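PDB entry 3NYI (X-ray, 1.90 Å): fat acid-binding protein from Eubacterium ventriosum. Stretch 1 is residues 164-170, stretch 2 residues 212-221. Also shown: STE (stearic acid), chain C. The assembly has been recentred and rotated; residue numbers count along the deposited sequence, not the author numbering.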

# COMPACT_ATOMS: atom_id res chain seq x y z
N ILE A 164 -5.67 -1.43 7.38
CA ILE A 164 -4.34 -1.84 7.81
C ILE A 164 -4.27 -1.63 9.31
O ILE A 164 -4.67 -0.58 9.81
CB ILE A 164 -3.18 -1.01 7.18
CG1 ILE A 164 -3.31 -0.93 5.66
CG2 ILE A 164 -1.84 -1.65 7.57
CD1 ILE A 164 -2.18 -0.09 4.98
N PHE A 165 -3.72 -2.61 10.01
CA PHE A 165 -3.47 -2.50 11.44
C PHE A 165 -1.97 -2.68 11.63
O PHE A 165 -1.42 -3.70 11.25
CB PHE A 165 -4.22 -3.60 12.19
CG PHE A 165 -5.70 -3.57 11.96
CD1 PHE A 165 -6.49 -2.63 12.61
CD2 PHE A 165 -6.31 -4.46 11.08
CE1 PHE A 165 -7.87 -2.58 12.40
CE2 PHE A 165 -7.69 -4.42 10.86
CZ PHE A 165 -8.47 -3.47 11.53
N PHE A 166 -1.31 -1.69 12.21
CA PHE A 166 0.15 -1.76 12.24
C PHE A 166 0.78 -0.92 13.31
O PHE A 166 0.11 -0.12 13.98
CB PHE A 166 0.75 -1.40 10.87
CG PHE A 166 0.58 0.04 10.44
CD1 PHE A 166 1.68 0.90 10.41
CD2 PHE A 166 -0.66 0.53 10.03
CE1 PHE A 166 1.56 2.23 10.00
CE2 PHE A 166 -0.79 1.86 9.61
CZ PHE A 166 0.33 2.71 9.59
N THR A 167 2.09 -1.12 13.49
CA THR A 167 2.86 -0.28 14.38
C THR A 167 4.18 0.12 13.71
O THR A 167 4.52 -0.42 12.66
CB THR A 167 3.08 -0.97 15.74
OG1 THR A 167 3.57 -0.02 16.70
CG2 THR A 167 4.06 -2.14 15.61
N VAL A 168 4.88 1.08 14.30
CA VAL A 168 6.15 1.56 13.75
C VAL A 168 7.15 1.77 14.88
O VAL A 168 6.79 1.63 16.04
CB VAL A 168 5.95 2.87 12.99
CG1 VAL A 168 5.04 2.64 11.76
CG2 VAL A 168 5.34 3.94 13.92
N GLY A 169 8.40 2.08 14.56
CA GLY A 169 9.43 2.18 15.58
C GLY A 169 9.49 3.51 16.33
O GLY A 169 10.07 3.59 17.41
N SER A 170 8.88 4.54 15.76
CA SER A 170 8.92 5.88 16.33
C SER A 170 7.96 6.75 15.54
O SER A 170 7.45 6.31 14.51
CB SER A 170 10.33 6.47 16.21
OG SER A 170 10.66 6.72 14.85
N ASN A 212 6.65 -1.32 24.34
CA ASN A 212 7.40 -2.53 24.03
C ASN A 212 6.99 -3.09 22.67
O ASN A 212 5.80 -3.24 22.40
CB ASN A 212 7.17 -3.56 25.14
CG ASN A 212 7.80 -4.90 24.84
OD1 ASN A 212 7.15 -5.80 24.32
ND2 ASN A 212 9.08 -5.04 25.17
N ARG A 213 7.97 -3.40 21.83
CA ARG A 213 7.70 -3.93 20.50
C ARG A 213 6.73 -5.12 20.51
O ARG A 213 5.75 -5.14 19.76
CB ARG A 213 9.01 -4.33 19.82
CG ARG A 213 8.84 -4.91 18.42
CD ARG A 213 8.39 -3.86 17.42
NE ARG A 213 8.67 -4.26 16.04
CZ ARG A 213 8.55 -3.46 14.98
NH1 ARG A 213 8.13 -2.22 15.14
NH2 ARG A 213 8.83 -3.91 13.77
N ASN A 214 7.01 -6.11 21.35
CA ASN A 214 6.17 -7.30 21.40
C ASN A 214 4.75 -7.01 21.87
O ASN A 214 3.79 -7.57 21.34
CB ASN A 214 6.82 -8.40 22.25
CG ASN A 214 7.90 -9.15 21.50
OD1 ASN A 214 8.11 -8.92 20.30
ND2 ASN A 214 8.59 -10.05 22.19
N LYS A 215 4.62 -6.14 22.86
CA LYS A 215 3.29 -5.75 23.34
C LYS A 215 2.53 -4.95 22.27
O LYS A 215 1.32 -5.09 22.11
CB LYS A 215 3.40 -4.94 24.63
CG LYS A 215 3.77 -5.78 25.86
CD LYS A 215 4.06 -4.90 27.07
CE LYS A 215 3.55 -5.53 28.36
NZ LYS A 215 2.20 -5.01 28.73
N LEU A 216 3.25 -4.10 21.55
CA LEU A 216 2.61 -3.33 20.48
C LEU A 216 2.09 -4.26 19.39
O LEU A 216 1.00 -4.05 18.88
CB LEU A 216 3.58 -2.30 19.88
CG LEU A 216 3.77 -1.03 20.71
CD1 LEU A 216 5.16 -0.42 20.46
CD2 LEU A 216 2.66 -0.03 20.43
N LYS A 217 2.86 -5.28 19.03
CA LYS A 217 2.41 -6.22 18.01
C LYS A 217 1.20 -7.00 18.51
O LYS A 217 0.30 -7.32 17.74
CB LYS A 217 3.54 -7.17 17.58
CG LYS A 217 4.67 -6.47 16.83
CD LYS A 217 5.75 -7.44 16.36
CE LYS A 217 6.51 -8.07 17.53
NZ LYS A 217 7.68 -8.86 17.04
N ASN A 218 1.17 -7.30 19.80
CA ASN A 218 -0.01 -7.96 20.35
C ASN A 218 -1.24 -7.06 20.30
O ASN A 218 -2.35 -7.52 20.06
CB ASN A 218 0.25 -8.47 21.77
CG ASN A 218 1.15 -9.69 21.79
OD1 ASN A 218 1.17 -10.47 20.84
ND2 ASN A 218 1.90 -9.86 22.87
N SER A 219 -1.04 -5.76 20.51
CA SER A 219 -2.15 -4.81 20.44
C SER A 219 -2.65 -4.66 19.02
O SER A 219 -3.86 -4.56 18.81
CB SER A 219 -1.75 -3.44 20.99
OG SER A 219 -1.41 -3.54 22.36
N VAL A 220 -1.73 -4.61 18.05
CA VAL A 220 -2.12 -4.63 16.64
C VAL A 220 -3.08 -5.79 16.37
O VAL A 220 -4.13 -5.60 15.75
CB VAL A 220 -0.90 -4.72 15.69
CG1 VAL A 220 -1.35 -5.08 14.27
CG2 VAL A 220 -0.14 -3.39 15.67
N LEU A 221 -2.72 -6.99 16.83
CA LEU A 221 -3.53 -8.18 16.61
C LEU A 221 -4.90 -8.07 17.29
O LEU A 221 -5.91 -8.50 16.74
CB LEU A 221 -2.82 -9.44 17.10
CG LEU A 221 -1.66 -9.96 16.25
CD1 LEU A 221 -0.92 -11.07 16.98
CD2 LEU A 221 -2.16 -10.45 14.90
C1 STE C . 4.80 11.14 -2.42
O1 STE C . 3.95 11.60 -3.12
O2 STE C . 5.77 11.79 -2.16
C2 STE C . 4.53 9.81 -1.67
C3 STE C . 4.09 10.09 -0.21
C4 STE C . 3.93 8.75 0.56
C5 STE C . 3.26 8.97 1.93
C6 STE C . 3.17 7.63 2.69
C7 STE C . 2.60 7.84 4.12
C8 STE C . 2.38 6.44 4.76
C9 STE C . 1.83 6.57 6.20
C10 STE C . 1.73 5.15 6.83
C11 STE C . 0.50 4.45 6.25
C12 STE C . 0.74 3.03 5.69
C13 STE C . 1.95 2.30 6.28
C14 STE C . 1.47 0.86 6.62
C15 STE C . 2.67 -0.09 6.85
C16 STE C . 2.15 -1.38 7.54
C17 STE C . 1.68 -2.39 6.48
C18 STE C . 1.32 -3.74 7.13
O HOH W 1 7.01 -0.73 17.47

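This is a small, mainly apolar packing of a helix against a strand, with no direct hydrogen bond between the two and one water bridge near the start of the helix. Strand 164-167 and helix 213-221 run nearly antiparallel, at 170°, and their axes approach to 7.7 Å. The contact buries 320 Å², both sides summed.

Val 220 and Thr 167 give the largest shares. Val 220 points toward the strand, where the backbones are close: CA of Val 220 lies 5.7 Å from CA of Phe 166. CG1 of Val 220 reaches O of Phe 165 at 3.3 Å and CB of Phe 165 at 3.8 Å. CG2 of Val 220 lies 3.5 Å from C of Phe 166 and 4.0 Å from CB of Thr 167. Much of this packing is therefore methyl groups against strand backbone.

Thr 167 also points toward the helix. OG1 of Thr 167 is 3.8 Å from CD2 of Leu 216, a van der Waals contact; the hydroxyl finds its hydrogen bond elsewhere in the structure. Leu 216 sits one helical turn before Val 220, so both face the strand. All three are buried, and the apolar branches of Val 220 and Leu 216 suit a place without polar partners across the contact.

Another three residues back, Arg 213 starts out sideways, but its long side chain brings the guanidinium nearer. NH1 of Arg 213 lies 4.1 Å from CG2 of Thr 167. Water 1 accepts from NH1 of Arg 213 at 3.0 Å and donates to O of Val 168 at 2.8 Å, bridging a gap that has no direct bond.

The strand residues alternate. Phe 165 directs its CB toward the helix, although its ring leads away. Phe 166 points away, and its ring packs against the stearic acid, with CG of Phe 166 3.6 Å from C16 of STE. The strand thus lies between helix and lipid, as suits a fatty acid-binding protein.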